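Local coordinates for transcriptional regulator Tm0710 (Thermotoga maritima, PDB 2A61), which probably binds DNA as a dimeric transcriptional regulator of the MarR family, through a winged helix-turn-helix domain, at residues K41-G46 against L91-K96; D37-I42 against G75-T80. All coordinates share one frame; numbering follows the deposited sequence.

Contact 1: residues K41-G46 against L91-K96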
ATOM      1  N   LYS A  41      -2.731  -2.313  10.383  1.00 16.88           N
ATOM      2  CA  LYS A  41      -4.154  -2.002  10.502  1.00 18.24           C
ATOM      3  C   LYS A  41      -4.622  -1.896  11.950  1.00 17.80           C
ATOM      4  O   LYS A  41      -5.318  -0.931  12.305  1.00 16.69           O
ATOM      5  CB  LYS A  41      -4.981  -3.034   9.759  1.00 17.95           C
ATOM      6  CG  LYS A  41      -6.472  -2.800   9.795  1.00 25.01           C
ATOM      7  CD  LYS A  41      -6.901  -1.373   9.328  1.00 28.55           C
ATOM      8  CE  LYS A  41      -6.494  -1.029   7.880  1.00 30.20           C
ATOM      9  NZ  LYS A  41      -6.835   0.399   7.421  1.00 32.62           N
ATOM     10  N   ILE A  42      -4.212  -2.855  12.781  1.00 17.11           N
ATOM     11  CA  ILE A  42      -4.592  -2.856  14.179  1.00 17.49           C
ATOM     12  C   ILE A  42      -3.830  -1.733  14.883  1.00 16.79           C
ATOM     13  O   ILE A  42      -4.362  -1.098  15.794  1.00 17.47           O
ATOM     14  CB  ILE A  42      -4.329  -4.250  14.862  1.00 17.68           C
ATOM     15  CG1 ILE A  42      -5.196  -5.329  14.213  1.00 16.91           C
ATOM     16  CG2 ILE A  42      -4.570  -4.179  16.383  1.00 16.55           C
ATOM     17  CD1 ILE A  42      -4.753  -6.840  14.558  1.00 17.64           C
ATOM     18  N   TYR A  43      -2.588  -1.490  14.473  1.00 15.01           N
ATOM     19  CA  TYR A  43      -1.795  -0.436  15.083  1.00 16.40           C
ATOM     20  C   TYR A  43      -2.485   0.923  14.928  1.00 16.55           C
ATOM     21  O   TYR A  43      -2.515   1.724  15.852  1.00 16.27           O
ATOM     22  CB  TYR A  43      -0.408  -0.374  14.448  1.00 17.20           C
ATOM     23  CG  TYR A  43       0.482   0.750  14.968  1.00 19.11           C
ATOM     24  CD1 TYR A  43       1.401   0.517  15.994  1.00 21.63           C
ATOM     25  CD2 TYR A  43       0.428   2.047  14.400  1.00 18.49           C
ATOM     26  CE1 TYR A  43       2.221   1.557  16.474  1.00 20.66           C
ATOM     27  CE2 TYR A  43       1.240   3.078  14.861  1.00 20.00           C
ATOM     28  CZ  TYR A  43       2.150   2.803  15.875  1.00 21.24           C
ATOM     29  OH  TYR A  43       2.959   3.789  16.326  1.00 24.92           O
ATOM     30  N   PHE A  44      -3.047   1.150  13.750  1.00 17.68           N
ATOM     31  CA  PHE A  44      -3.648   2.446  13.452  1.00 19.26           C
ATOM     32  C   PHE A  44      -5.115   2.543  13.846  1.00 20.26           C
ATOM     33  O   PHE A  44      -5.555   3.628  14.278  1.00 21.89           O
ATOM     34  CB  PHE A  44      -3.430   2.841  11.976  1.00 19.18           C
ATOM     35  CG  PHE A  44      -2.009   3.251  11.659  1.00 19.63           C
ATOM     36  CD1 PHE A  44      -1.430   4.373  12.275  1.00 20.65           C
ATOM     37  CD2 PHE A  44      -1.256   2.524  10.722  1.00 18.80           C
ATOM     38  CE1 PHE A  44      -0.105   4.776  11.964  1.00 17.38           C
ATOM     39  CE2 PHE A  44       0.072   2.875  10.426  1.00 21.47           C
ATOM     40  CZ  PHE A  44       0.654   3.977  11.054  1.00 22.02           C
ATOM     41  N   GLU A  45      -5.874   1.461  13.686  1.00 19.10           N
ATOM     42  CA  GLU A  45      -7.319   1.505  13.908  1.00 20.07           C
ATOM     43  C   GLU A  45      -7.797   0.758  15.140  1.00 21.17           C
ATOM     44  O   GLU A  45      -8.975   0.841  15.517  1.00 22.98           O
ATOM     45  CB  GLU A  45      -8.060   1.008  12.678  1.00 19.66           C
ATOM     46  CG  GLU A  45      -7.509   1.527  11.390  1.00 22.02           C
ATOM     47  CD  GLU A  45      -8.464   1.320  10.251  1.00 25.84           C
ATOM     48  OE1 GLU A  45      -8.304   2.016   9.230  1.00 31.36           O
ATOM     49  OE2 GLU A  45      -9.411   0.506  10.391  1.00 28.76           O
ATOM     50  N   GLY A  46      -6.887   0.045  15.799  1.00 19.58           N
ATOM     51  CA  GLY A  46      -7.260  -0.722  16.975  1.00 20.14           C
ATOM     52  C   GLY A  46      -7.814  -2.105  16.669  1.00 19.22           C
ATOM     53  O   GLY A  46      -7.667  -2.609  15.559  1.00 19.88           O
ATOM     54  N   LEU A  91      -8.670  -9.280  17.792  1.00 17.92           N
ATOM     55  CA  LEU A  91      -7.209  -9.291  17.834  1.00 18.79           C
ATOM     56  C   LEU A  91      -6.691  -7.914  18.169  1.00 17.58           C
ATOM     57  O   LEU A  91      -7.134  -6.911  17.578  1.00 17.69           O
ATOM     58  CB  LEU A  91      -6.620  -9.816  16.499  1.00 18.51           C
ATOM     59  CG  LEU A  91      -7.182 -11.263  16.421  1.00 21.56           C
ATOM     60  CD1 LEU A  91      -7.724 -11.688  15.077  1.00 24.17           C
ATOM     61  CD2 LEU A  91      -6.278 -12.276  17.109  1.00 19.49           C
ATOM     62  N   VAL A  92      -5.781  -7.860  19.127  1.00 17.03           N
ATOM     63  CA  VAL A  92      -5.195  -6.595  19.564  1.00 17.73           C
ATOM     64  C   VAL A  92      -3.669  -6.682  19.490  1.00 17.82           C
ATOM     65  O   VAL A  92      -3.107  -7.748  19.545  1.00 16.28           O
ATOM     66  CB  VAL A  92      -5.650  -6.165  20.982  1.00 18.19           C
ATOM     67  CG1 VAL A  92      -7.180  -5.813  20.993  1.00 17.66           C
ATOM     68  CG2 VAL A  92      -5.448  -7.243  21.980  1.00 18.57           C
ATOM     69  N   ILE A  93      -3.005  -5.536  19.393  1.00 17.73           N
ATOM     70  CA  ILE A  93      -1.557  -5.529  19.204  1.00 18.61           C
ATOM     71  C   ILE A  93      -0.876  -5.494  20.572  1.00 19.50           C
ATOM     72  O   ILE A  93      -1.422  -4.950  21.540  1.00 20.44           O
ATOM     73  CB  ILE A  93      -1.131  -4.317  18.312  1.00 18.32           C
ATOM     74  CG1 ILE A  93       0.285  -4.460  17.733  1.00 17.42           C
ATOM     75  CG2 ILE A  93      -1.326  -2.967  19.062  1.00 20.89           C
ATOM     76  CD1 ILE A  93       0.589  -3.541  16.505  1.00 15.29           C
ATOM     77  N   THR A  94       0.314  -6.062  20.645  1.00 18.95           N
ATOM     78  CA  THR A  94       1.132  -6.013  21.851  1.00 19.26           C
ATOM     79  C   THR A  94       2.197  -4.915  21.704  1.00 20.34           C
ATOM     80  O   THR A  94       2.352  -4.344  20.634  1.00 18.99           O
ATOM     81  CB  THR A  94       1.883  -7.360  22.083  1.00 19.34           C
ATOM     82  OG1 THR A  94       2.717  -7.629  20.965  1.00 17.81           O
ATOM     83  CG2 THR A  94       0.925  -8.529  22.231  1.00 15.71           C
ATOM     84  N   ARG A  95       2.948  -4.662  22.780  1.00 20.82           N
ATOM     85  CA  ARG A  95       4.080  -3.773  22.729  1.00 22.67           C
ATOM     86  C   ARG A  95       5.080  -4.185  21.676  1.00 22.05           C
ATOM     87  O   ARG A  95       5.626  -3.340  20.943  1.00 21.22           O
ATOM     88  CB  ARG A  95       4.827  -3.817  24.054  1.00 24.83           C
ATOM     89  CG  ARG A  95       5.194  -2.481  24.633  1.00 29.68           C
ATOM     90  CD  ARG A  95       6.152  -1.624  23.818  1.00 34.47           C
ATOM     91  NE  ARG A  95       5.411  -0.562  23.133  1.00 37.71           N
ATOM     92  CZ  ARG A  95       5.945   0.441  22.429  1.00 39.30           C
ATOM     93  NH1 ARG A  95       7.282   0.590  22.297  1.00 36.39           N
ATOM     94  NH2 ARG A  95       5.114   1.303  21.842  1.00 37.62           N
ATOM     95  N   LYS A  96       5.371  -5.486  21.644  1.00 21.32           N
ATOM     96  CA  LYS A  96       6.293  -6.033  20.682  1.00 21.56           C
ATOM     97  C   LYS A  96       5.813  -5.804  19.251  1.00 20.53           C
ATOM     98  O   LYS A  96       6.617  -5.510  18.369  1.00 20.11           O
ATOM     99  CB  LYS A  96       6.476  -7.511  20.932  1.00 22.14           C
ATOM    100  CG  LYS A  96       7.583  -8.125  20.092  1.00 24.28           C
ATOM    101  CD  LYS A  96       7.746  -9.587  20.441  1.00 28.75           C
ATOM    102  CE  LYS A  96       8.844 -10.259  19.603  1.00 28.55           C
ATOM    103  NZ  LYS A  96       8.740 -11.703  19.866  1.00 28.52           N
TER
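Ile-42 and Ile-93 bring the two backbones nearest, their CA atoms 6.5 Å apart, where segment 41-45, the last turn of helix 33-45, crosses strand 91-93 at 80°, almost perpendicular. Ile-42 points at the strand and sends its two branches to different residues of it. CG2, anti to its own backbone N, lies 3.7 Å from Ile-93 N and 3.9 Å from Ile-93 CB. CD1, ending the other branch, reaches two residues back, 3.8 Å from Leu-91 O and 4.0 Å from Leu-91 CB, while the end of the Leu-91 side chain leads away, to Pro-50 and Leu-53 of helix 50-57. Strand 88-93 is the second strand of the two-stranded wing in what is, by family, a winged helix domain, so this contact lays the wing's returning strand against helix 33-45. Ile-93 answers from the strand side: CG1 is anti to the backbone N (chi1 -163°), and beyond it CD1 sits 3.9 Å from Tyr-43 CB and near the plane of the phenol ring, at its edge. Glu-98 and Ile-101 of helix 95-119 touch both Tyr-43 and Ile-93. On the helix, Lys-41 NZ forms a salt bridge with Glu-45 OE1, 2.8 Å away, approaching from above the carboxylate plane; Glu-45 OE2 pairs with Lys-48.

Contact 2: residues D37-I42 against G75-T80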
ATOM      1  N   ASP A  37       0.496  -6.130   7.175  1.00 15.60           N
ATOM      2  CA  ASP A  37      -0.763  -5.439   6.870  1.00 17.28           C
ATOM      3  C   ASP A  37      -1.817  -5.619   7.997  1.00 17.12           C
ATOM      4  O   ASP A  37      -2.550  -4.673   8.315  1.00 16.26           O
ATOM      5  CB  ASP A  37      -1.344  -5.936   5.556  1.00 16.51           C
ATOM      6  CG  ASP A  37      -0.596  -5.424   4.323  1.00 23.01           C
ATOM      7  OD1 ASP A  37       0.019  -4.317   4.335  1.00 22.82           O
ATOM      8  OD2 ASP A  37      -0.622  -6.185   3.325  1.00 26.01           O
ATOM      9  N   ILE A  38      -1.900  -6.827   8.567  1.00 15.89           N
ATOM     10  CA  ILE A  38      -2.723  -7.053   9.772  1.00 15.64           C
ATOM     11  C   ILE A  38      -2.220  -6.217  10.950  1.00 15.96           C
ATOM     12  O   ILE A  38      -3.013  -5.555  11.633  1.00 14.36           O
ATOM     13  CB  ILE A  38      -2.730  -8.531  10.204  1.00 15.86           C
ATOM     14  CG1 ILE A  38      -3.443  -9.386   9.135  1.00 14.91           C
ATOM     15  CG2 ILE A  38      -3.286  -8.682  11.604  1.00 16.45           C
ATOM     16  CD1 ILE A  38      -3.222 -10.853   9.342  1.00 11.62           C
ATOM     17  N   LEU A  39      -0.915  -6.243  11.188  1.00 14.91           N
ATOM     18  CA  LEU A  39      -0.357  -5.533  12.356  1.00 16.90           C
ATOM     19  C   LEU A  39      -0.515  -4.041  12.237  1.00 18.10           C
ATOM     20  O   LEU A  39      -0.867  -3.382  13.226  1.00 17.64           O
ATOM     21  CB  LEU A  39       1.123  -5.818  12.560  1.00 17.64           C
ATOM     22  CG  LEU A  39       1.608  -7.149  13.087  1.00 21.05           C
ATOM     23  CD1 LEU A  39       3.159  -7.166  13.055  1.00 21.39           C
ATOM     24  CD2 LEU A  39       1.097  -7.348  14.508  1.00 23.35           C
ATOM     25  N   GLN A  40      -0.237  -3.488  11.043  1.00 18.51           N
ATOM     26  CA  GLN A  40      -0.354  -2.041  10.857  1.00 19.18           C
ATOM     27  C   GLN A  40      -1.785  -1.517  10.876  1.00 17.29           C
ATOM     28  O   GLN A  40      -2.011  -0.431  11.371  1.00 17.71           O
ATOM     29  CB  GLN A  40       0.447  -1.517   9.642  1.00 17.76           C
ATOM     30  CG  GLN A  40      -0.124  -1.798   8.318  1.00 21.41           C
ATOM     31  CD  GLN A  40       0.536  -0.951   7.205  1.00 22.30           C
ATOM     32  OE1 GLN A  40       0.468  -1.301   6.032  1.00 28.47           O
ATOM     33  NE2 GLN A  40       1.161   0.161   7.586  1.00 17.96           N
ATOM     34  N   LYS A  41      -2.731  -2.313  10.383  1.00 16.88           N
ATOM     35  CA  LYS A  41      -4.154  -2.002  10.502  1.00 18.24           C
ATOM     36  C   LYS A  41      -4.622  -1.896  11.950  1.00 17.80           C
ATOM     37  O   LYS A  41      -5.318  -0.931  12.305  1.00 16.69           O
ATOM     38  CB  LYS A  41      -4.981  -3.034   9.759  1.00 17.95           C
ATOM     39  CG  LYS A  41      -6.472  -2.800   9.795  1.00 25.01           C
ATOM     40  CD  LYS A  41      -6.901  -1.373   9.328  1.00 28.55           C
ATOM     41  CE  LYS A  41      -6.494  -1.029   7.880  1.00 30.20           C
ATOM     42  NZ  LYS A  41      -6.835   0.399   7.421  1.00 32.62           N
ATOM     43  N   ILE A  42      -4.212  -2.855  12.781  1.00 17.11           N
ATOM     44  CA  ILE A  42      -4.592  -2.856  14.179  1.00 17.49           C
ATOM     45  C   ILE A  42      -3.830  -1.733  14.883  1.00 16.79           C
ATOM     46  O   ILE A  42      -4.362  -1.098  15.794  1.00 17.47           O
ATOM     47  CB  ILE A  42      -4.329  -4.250  14.862  1.00 17.68           C
ATOM     48  CG1 ILE A  42      -5.196  -5.329  14.213  1.00 16.91           C
ATOM     49  CG2 ILE A  42      -4.570  -4.179  16.383  1.00 16.55           C
ATOM     50  CD1 ILE A  42      -4.753  -6.840  14.558  1.00 17.64           C
ATOM     51  N   GLY A  75       4.259 -13.375  19.746  1.00 20.02           N
ATOM     52  CA  GLY A  75       4.107 -12.250  20.675  1.00 18.51           C
ATOM     53  C   GLY A  75       3.818 -10.899  20.044  1.00 18.58           C
ATOM     54  O   GLY A  75       4.022  -9.879  20.705  1.00 19.32           O
ATOM     55  N   TYR A  76       3.399 -10.874  18.772  1.00 17.49           N
ATOM     56  CA  TYR A  76       3.059  -9.587  18.073  1.00 17.37           C
ATOM     57  C   TYR A  76       1.593  -9.132  18.199  1.00 17.70           C
ATOM     58  O   TYR A  76       1.281  -7.914  18.173  1.00 16.94           O
ATOM     59  CB  TYR A  76       3.453  -9.678  16.582  1.00 16.80           C
ATOM     60  CG  TYR A  76       4.925  -9.917  16.387  1.00 18.44           C
ATOM     61  CD1 TYR A  76       5.846  -8.904  16.650  1.00 19.04           C
ATOM     62  CD2 TYR A  76       5.412 -11.171  15.975  1.00 20.34           C
ATOM     63  CE1 TYR A  76       7.196  -9.109  16.498  1.00 18.91           C
ATOM     64  CE2 TYR A  76       6.798 -11.384  15.824  1.00 20.84           C
ATOM     65  CZ  TYR A  76       7.666 -10.342  16.085  1.00 19.71           C
ATOM     66  OH  TYR A  76       9.024 -10.490  15.977  1.00 19.25           O
ATOM     67  N   LEU A  77       0.721 -10.124  18.368  1.00 17.17           N
ATOM     68  CA  LEU A  77      -0.698  -9.953  18.584  1.00 18.60           C
ATOM     69  C   LEU A  77      -1.134 -10.716  19.836  1.00 19.20           C
ATOM     70  O   LEU A  77      -0.510 -11.685  20.239  1.00 18.13           O
ATOM     71  CB  LEU A  77      -1.501 -10.533  17.406  1.00 18.14           C
ATOM     72  CG  LEU A  77      -1.474  -9.686  16.129  1.00 18.22           C
ATOM     73  CD1 LEU A  77      -2.420 -10.242  15.097  1.00 15.83           C
ATOM     74  CD2 LEU A  77      -1.863  -8.276  16.435  1.00 17.44           C
ATOM     75  N   THR A  78      -2.232 -10.282  20.410  1.00 18.64           N
ATOM     76  CA  THR A  78      -2.950 -11.074  21.411  1.00 19.30           C
ATOM     77  C   THR A  78      -4.429 -10.962  21.085  1.00 20.18           C
ATOM     78  O   THR A  78      -4.789 -10.523  19.966  1.00 20.64           O
ATOM     79  CB  THR A  78      -2.519 -10.723  22.875  1.00 18.41           C
ATOM     80  OG1 THR A  78      -3.083 -11.670  23.778  1.00 22.09           O
ATOM     81  CG2 THR A  78      -2.905  -9.291  23.305  1.00 19.53           C
ATOM     82  N   ARG A  79      -5.280 -11.333  22.037  1.00 20.22           N
ATOM     83  CA  ARG A  79      -6.692 -11.560  21.818  1.00 20.99           C
ATOM     84  C   ARG A  79      -7.443 -10.989  23.042  1.00 21.46           C
ATOM     85  O   ARG A  79      -6.924 -11.006  24.152  1.00 20.21           O
ATOM     86  CB  ARG A  79      -6.845 -13.069  21.857  1.00 22.85           C
ATOM     87  CG  ARG A  79      -8.037 -13.643  21.246  1.00 26.04           C
ATOM     88  CD  ARG A  79      -7.776 -15.131  21.243  1.00 25.98           C
ATOM     89  NE  ARG A  79      -7.155 -15.550  19.995  1.00 23.44           N
ATOM     90  CZ  ARG A  79      -7.676 -16.464  19.189  1.00 23.30           C
ATOM     91  NH1 ARG A  79      -8.802 -17.076  19.514  1.00 25.34           N
ATOM     92  NH2 ARG A  79      -7.082 -16.749  18.047  1.00 26.57           N
ATOM     93  N   THR A  80      -8.664 -10.506  22.819  1.00 21.40           N
ATOM     94  CA  THR A  80      -9.576 -10.110  23.883  1.00 21.88           C
ATOM     95  C   THR A  80     -11.045 -10.424  23.480  1.00 21.15           C
ATOM     96  O   THR A  80     -11.414 -10.340  22.301  1.00 20.13           O
ATOM     97  CB  THR A  80      -9.331  -8.622  24.307  1.00 23.31           C
ATOM     98  OG1 THR A  80     -10.100  -8.314  25.478  1.00 25.57           O
ATOM     99  CG2 THR A  80      -9.665  -7.651  23.150  1.00 23.43           C
TER
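The first strand of the wing, just after the Schellman motif at Gly-75 that ends helix 61-73, leans on helix 37-42 through the buried core of the probable winged helix domain. Leu-77 carries most of it, its side chain aimed at the helix and its two methyls divided among three residues. CD2 lies between two neighbours, 3.7 Å from Leu-39 CD2 and 3.7 Å from Ile-42 CD1. CD1 meets Ile-38 CG2 at 3.9 Å, where the two side chains cross at about a right angle. Leu-39 does not set out at the strand, but the end of its side chain comes nearer: CD2 also packs 3.9 Å from Tyr-76 CB and 3.7 Å from Tyr-76 O. The ring of Tyr-76 leads away from the helix and forms a cation-pi pair with Lys-96. Leu-67 and Val-68 of helix 61-73 cover Ile-38, and Leu-71 packs on Leu-77. An alanine in place of Leu-77 would probably open a gap between the strand and the helix, leaving the methyl ends of Ile-38, Leu-39 and Ile-42 without their shared partner. With no hydrogen bond or salt bridge between the two segments, their mutual hold rests on van der Waals fit, mostly between branched aliphatic groups.

Overall arrangement
After helices 5-23 and 26-29 the chain enters helix 33-45, which serves both contacts, with Lys-41 and Ile-42 common to the two. From it the chain runs through helices 50-57 and 61-73 to strand 77-82, where contact 2 closes a loop of 32 intervening residues. It then turns through the wing and returns along strand 88-93, where contact 1 closes a loop of 44. The two closures overlap and cross rather than nest, since contact 2 both opens earlier (37-42 before 41-46) and closes earlier (75-80 before 91-96). Antiparallel pairing joins the strands, including Val-92 O to Thr-78 N. Together the contacts tie both wing strands to one helix, next to the start of helix 95-119.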